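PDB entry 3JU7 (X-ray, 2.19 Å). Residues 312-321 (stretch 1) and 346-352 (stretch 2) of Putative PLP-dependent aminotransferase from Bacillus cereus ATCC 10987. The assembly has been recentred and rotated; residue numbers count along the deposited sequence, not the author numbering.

Stretch 1, residues 312-321: KIEARLYFSP
Stretch 2 (346-352) RIVSLPL

Contact between residues 312-321, a segment without regular helix or strand, and residues 346-352, which includes a strand around Val348 and Ser349, in one chain of a putative PLP-dependent aminotransferase. The touching parts run in roughly opposite directions, 147° apart end to end, and together bury 428 Å². Ala315 lies across from Leu350, Arg316 from Ser349 and Leu317 from Val348, each pair with CA atoms 4.9 Å apart.

Backbone pairing is a single antiparallel bridge: Arg316 N donates to Ser349 O at 3.0 Å (161° at the hydrogen), and Ser349 N donates to Arg316 O at 2.7 Å (152°). Arg316 is nearly fully extended (phi/psi -131/-178) and Ser349 is in the beta region (-112/109). The next hydrogen bond along is made by a side chain: Ser349, chi1 m, points toward the first stretch and its OG accepts from Tyr318 N at 3.1 Å (161°). Ser349 OG also lies at the edge of the Tyr318 ring, near its plane, 3.4 Å from Tyr318 CB. One water stands 2.6 Å from Ser349 OG, donates to Tyr318 O at 2.9 Å and makes a weak bond to Val348 O at 3.4 Å, so it ties both backbones to the serine.

Beyond Tyr318 (-89/107) the chain turns through a cis peptide before Phe319 (-126/104), and Ser320 N donates to Leu317 O at 2.8 Å; a second cis peptide precedes Pro321. Ile347 (chi1 t, chi2 p) points toward this turn, with CG1 3.3 Å from Tyr318 O and CG2 3.8 Å from Phe319 N.

Apolar contacts fall around the bridge. Ala315 CB packs at 4.2 Å against both Val348 CG1 and Leu350 CD2, and also sits 3.3 Å from Ser349 O. Val348 (chi1 t) and Leu350 (chi1 m, chi2 t) start away from the first stretch, but the end of Leu350 comes nearer. Leu317 (m, t) likewise starts away and returns, placing CD2 4.3 Å from Val348 CG2 and 3.3 Å from Ile347 O. Toward the start of stretch 1, Ile313 (m, t) meets Pro351, CG2 to CG 4.1 Å, while Glu314 O lies 3.6 Å from Pro351 CG.

Polar side chains within stretch 1 form a chain whose hub is Arg316 (chi1 m, chi2 and chi3 t), its end leading away from stretch 2. Arg316 NE makes a salt bridge to Glu314 OE2 at 3.0 Å, Arg316 NH2 donates to Glu314 OE2 at 3.2 Å, and Arg316 NH1 donates to Tyr318 OH at 2.9 Å.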

ATOM      1  N   LYS A 312      23.828  27.328  -3.038  1.00 34.72           N
ATOM      2  CA  LYS A 312      23.912  25.881  -3.236  1.00 33.66           C
ATOM      3  C   LYS A 312      23.217  25.035  -2.159  1.00 33.69           C
ATOM      4  O   LYS A 312      23.449  23.819  -2.069  1.00 34.08           O
ATOM      5  CB  LYS A 312      25.366  25.452  -3.400  1.00 32.33           C
ATOM      6  N   ILE A 313      22.327  25.656  -1.388  1.00 31.76           N
ATOM      7  CA  ILE A 313      21.642  24.963  -0.298  1.00 29.54           C
ATOM      8  C   ILE A 313      20.152  24.821  -0.557  1.00 27.87           C
ATOM      9  O   ILE A 313      19.431  25.810  -0.701  1.00 30.14           O
ATOM     10  CB  ILE A 313      21.836  25.703   1.031  1.00 30.36           C
ATOM     11  CG1 ILE A 313      23.331  25.843   1.365  1.00 28.10           C
ATOM     12  CG2 ILE A 313      21.106  24.982   2.147  1.00 26.95           C
ATOM     13  CD1 ILE A 313      23.585  26.758   2.542  1.00 27.77           C
ATOM     14  N   GLU A 314      19.677  23.586  -0.583  1.00 26.03           N
ATOM     15  CA  GLU A 314      18.265  23.318  -0.796  1.00 25.65           C
ATOM     16  C   GLU A 314      17.505  23.206   0.546  1.00 27.33           C
ATOM     17  O   GLU A 314      17.656  22.208   1.266  1.00 29.06           O
ATOM     18  CB  GLU A 314      18.101  22.014  -1.593  1.00 26.09           C
ATOM     19  CG  GLU A 314      16.657  21.707  -2.026  1.00 28.06           C
ATOM     20  CD  GLU A 314      16.370  20.237  -2.222  1.00 29.95           C
ATOM     21  OE1 GLU A 314      17.318  19.421  -2.225  1.00 31.61           O
ATOM     22  OE2 GLU A 314      15.171  19.895  -2.334  1.00 26.26           O
ATOM     23  N   ALA A 315      16.728  24.238   0.884  1.00 25.72           N
ATOM     24  CA  ALA A 315      15.751  24.186   1.973  1.00 26.21           C
ATOM     25  C   ALA A 315      14.397  23.925   1.328  1.00 25.70           C
ATOM     26  O   ALA A 315      14.261  24.063   0.119  1.00 22.66           O
ATOM     27  CB  ALA A 315      15.688  25.535   2.717  1.00 25.29           C
ATOM     28  N   ARG A 316      13.402  23.583   2.135  1.00 25.10           N
ATOM     29  CA  ARG A 316      12.032  23.500   1.657  1.00 26.08           C
ATOM     30  C   ARG A 316      11.095  24.255   2.611  1.00 25.80           C
ATOM     31  O   ARG A 316      11.555  24.846   3.583  1.00 26.64           O
ATOM     32  CB  ARG A 316      11.602  22.037   1.477  1.00 25.58           C
ATOM     33  CG  ARG A 316      12.382  21.321   0.393  1.00 25.25           C
ATOM     34  CD  ARG A 316      11.802  19.959   0.102  1.00 23.04           C
ATOM     35  NE  ARG A 316      12.681  19.173  -0.751  1.00 29.45           N
ATOM     36  CZ  ARG A 316      12.462  17.908  -1.121  1.00 29.51           C
ATOM     37  NH1 ARG A 316      11.373  17.254  -0.750  1.00 20.65           N
ATOM     38  NH2 ARG A 316      13.344  17.288  -1.894  1.00 33.69           N
ATOM     39  N   LEU A 317       9.798  24.218   2.313  1.00 23.84           N
ATOM     40  CA  LEU A 317       8.776  24.909   3.083  1.00 24.72           C
ATOM     41  C   LEU A 317       7.637  23.943   3.458  1.00 25.23           C
ATOM     42  O   LEU A 317       6.583  23.947   2.825  1.00 26.06           O
ATOM     43  CB  LEU A 317       8.201  26.054   2.235  1.00 23.65           C
ATOM     44  CG  LEU A 317       9.164  27.108   1.686  1.00 26.34           C
ATOM     45  CD1 LEU A 317       8.428  27.971   0.691  1.00 23.77           C
ATOM     46  CD2 LEU A 317       9.797  27.943   2.819  1.00 16.04           C
ATOM     47  N   TYR A 318       7.877  23.096   4.458  1.00 25.05           N
ATOM     48  CA  TYR A 318       6.852  22.252   5.044  1.00 25.27           C
ATOM     49  C   TYR A 318       6.143  23.001   6.211  1.00 24.31           C
ATOM     50  O   TYR A 318       6.724  23.128   7.288  1.00 23.54           O
ATOM     51  CB  TYR A 318       7.508  20.942   5.541  1.00 25.37           C
ATOM     52  CG  TYR A 318       7.969  20.088   4.383  1.00 28.23           C
ATOM     53  CD1 TYR A 318       7.037  19.550   3.485  1.00 31.89           C
ATOM     54  CD2 TYR A 318       9.325  19.845   4.147  1.00 30.94           C
ATOM     55  CE1 TYR A 318       7.441  18.779   2.396  1.00 26.55           C
ATOM     56  CE2 TYR A 318       9.742  19.066   3.056  1.00 29.82           C
ATOM     57  CZ  TYR A 318       8.793  18.554   2.180  1.00 31.59           C
ATOM     58  OH  TYR A 318       9.174  17.800   1.098  1.00 31.92           O
ATOM     59  N   PHE A 319       4.902  23.474   6.076  1.00 25.63           N
ATOM     60  CA  PHE A 319       3.968  23.244   5.002  1.00 23.56           C
ATOM     61  C   PHE A 319       3.481  24.568   4.460  1.00 24.77           C
ATOM     62  O   PHE A 319       2.643  25.247   5.055  1.00 26.24           O
ATOM     63  CB  PHE A 319       2.810  22.435   5.548  1.00 21.40           C
ATOM     64  CG  PHE A 319       3.243  21.154   6.113  1.00 26.99           C
ATOM     65  CD1 PHE A 319       3.632  20.116   5.272  1.00 25.62           C
ATOM     66  CD2 PHE A 319       3.359  20.996   7.476  1.00 26.16           C
ATOM     67  CE1 PHE A 319       4.099  18.925   5.783  1.00 25.33           C
ATOM     68  CE2 PHE A 319       3.826  19.810   7.991  1.00 26.17           C
ATOM     69  CZ  PHE A 319       4.205  18.779   7.144  1.00 28.41           C
ATOM     70  N   SER A 320       4.006  24.938   3.315  1.00 23.77           N
ATOM     71  CA  SER A 320       3.594  26.168   2.676  1.00 26.20           C
ATOM     72  C   SER A 320       3.729  25.931   1.190  1.00 26.40           C
ATOM     73  O   SER A 320       4.854  25.837   0.720  1.00 26.21           O
ATOM     74  CB  SER A 320       4.507  27.304   3.131  1.00 26.54           C
ATOM     75  OG  SER A 320       4.252  28.468   2.397  1.00 21.78           O
ATOM     76  N   PRO A 321       2.598  25.805   0.454  1.00 27.00           N
ATOM     77  CA  PRO A 321       1.220  25.921   0.933  1.00 25.01           C
ATOM     78  C   PRO A 321       0.829  24.877   1.954  1.00 25.78           C
ATOM     79  O   PRO A 321       1.256  23.721   1.864  1.00 25.16           O
ATOM     80  CB  PRO A 321       0.399  25.690  -0.339  1.00 26.96           C
ATOM     81  CG  PRO A 321       1.304  24.842  -1.219  1.00 26.08           C
ATOM     82  CD  PRO A 321       2.620  25.511  -0.995  1.00 25.42           C
ATOM     83  N   ARG A 346       6.033  31.938   7.423  1.00 24.62           N
ATOM     84  CA  ARG A 346       7.283  32.031   8.158  1.00 23.05           C
ATOM     85  C   ARG A 346       8.082  30.732   8.226  1.00 22.48           C
ATOM     86  O   ARG A 346       9.290  30.771   8.428  1.00 21.65           O
ATOM     87  CB  ARG A 346       7.010  32.519   9.597  1.00 23.24           C
ATOM     88  CG  ARG A 346       6.492  33.959   9.691  1.00 24.69           C
ATOM     89  CD  ARG A 346       6.361  34.395  11.129  1.00 26.30           C
ATOM     90  NE  ARG A 346       7.641  34.383  11.818  1.00 28.09           N
ATOM     91  CZ  ARG A 346       7.828  34.362  13.139  1.00 26.40           C
ATOM     92  NH1 ARG A 346       6.814  34.353  13.992  1.00 26.93           N
ATOM     93  NH2 ARG A 346       9.067  34.364  13.625  1.00 29.34           N
ATOM     94  N   ILE A 347       7.419  29.585   8.090  1.00 23.20           N
ATOM     95  CA  ILE A 347       8.098  28.301   8.235  1.00 21.24           C
ATOM     96  C   ILE A 347       9.137  28.051   7.121  1.00 22.05           C
ATOM     97  O   ILE A 347       8.899  28.338   5.946  1.00 19.69           O
ATOM     98  CB  ILE A 347       7.080  27.130   8.368  1.00 22.79           C
ATOM     99  CG1 ILE A 347       7.759  25.849   8.893  1.00 20.61           C
ATOM    100  CG2 ILE A 347       6.293  26.907   7.044  1.00 20.45           C
ATOM    101  CD1 ILE A 347       8.224  25.920  10.313  1.00 19.34           C
ATOM    102  N   VAL A 348      10.287  27.516   7.542  1.00 24.11           N
ATOM    103  CA  VAL A 348      11.382  27.074   6.674  1.00 23.47           C
ATOM    104  C   VAL A 348      11.840  25.708   7.165  1.00 26.34           C
ATOM    105  O   VAL A 348      11.841  25.467   8.379  1.00 26.22           O
ATOM    106  CB  VAL A 348      12.573  28.079   6.697  1.00 26.70           C
ATOM    107  CG1 VAL A 348      13.814  27.480   5.997  1.00 23.42           C
ATOM    108  CG2 VAL A 348      12.155  29.414   6.050  1.00 23.43           C
ATOM    109  N   SER A 349      12.191  24.814   6.225  1.00 26.11           N
ATOM    110  CA  SER A 349      12.670  23.470   6.521  1.00 25.51           C
ATOM    111  C   SER A 349      14.140  23.383   6.127  1.00 25.38           C
ATOM    112  O   SER A 349      14.467  23.425   4.943  1.00 27.68           O
ATOM    113  CB  SER A 349      11.860  22.410   5.746  1.00 25.60           C
ATOM    114  OG  SER A 349      10.473  22.464   6.058  1.00 24.63           O
ATOM    115  N   LEU A 350      15.034  23.303   7.106  1.00 24.68           N
ATOM    116  CA  LEU A 350      16.455  23.358   6.797  1.00 23.47           C
ATOM    117  C   LEU A 350      17.003  21.948   6.775  1.00 25.86           C
ATOM    118  O   LEU A 350      16.557  21.081   7.539  1.00 26.39           O
ATOM    119  CB  LEU A 350      17.232  24.235   7.771  1.00 21.04           C
ATOM    120  CG  LEU A 350      16.830  25.705   7.876  1.00 24.04           C
ATOM    121  CD1 LEU A 350      17.618  26.399   8.990  1.00 19.86           C
ATOM    122  CD2 LEU A 350      17.040  26.427   6.558  1.00 16.87           C
ATOM    123  N   PRO A 351      17.982  21.705   5.904  1.00 25.44           N
ATOM    124  CA  PRO A 351      18.439  20.348   5.792  1.00 26.23           C
ATOM    125  C   PRO A 351      19.111  19.817   7.040  1.00 25.51           C
ATOM    126  O   PRO A 351      19.850  20.524   7.737  1.00 25.22           O
ATOM    127  CB  PRO A 351      19.409  20.378   4.600  1.00 27.28           C
ATOM    128  CG  PRO A 351      19.586  21.762   4.230  1.00 25.32           C
ATOM    129  CD  PRO A 351      18.477  22.556   4.814  1.00 26.67           C
ATOM    130  N   LEU A 352      18.846  18.546   7.276  1.00 24.39           N
ATOM    131  CA  LEU A 352      19.436  17.786   8.344  1.00 26.04           C
ATOM    132  C   LEU A 352      19.389  16.341   7.874  1.00 26.07           C
ATOM    133  O   LEU A 352      18.356  15.892   7.460  1.00 28.00           O
ATOM    134  CB  LEU A 352      18.629  17.970   9.621  1.00 26.58           C
ATOM    135  CG  LEU A 352      19.214  17.475  10.953  1.00 27.23           C
ATOM    136  CD1 LEU A 352      18.502  18.194  12.136  1.00 25.25           C
ATOM    137  CD2 LEU A 352      19.096  15.993  11.085  1.00 24.63           C
TER
HETATM  138  O   HOH W   1       9.422  23.128   8.391  1.00 23.90           O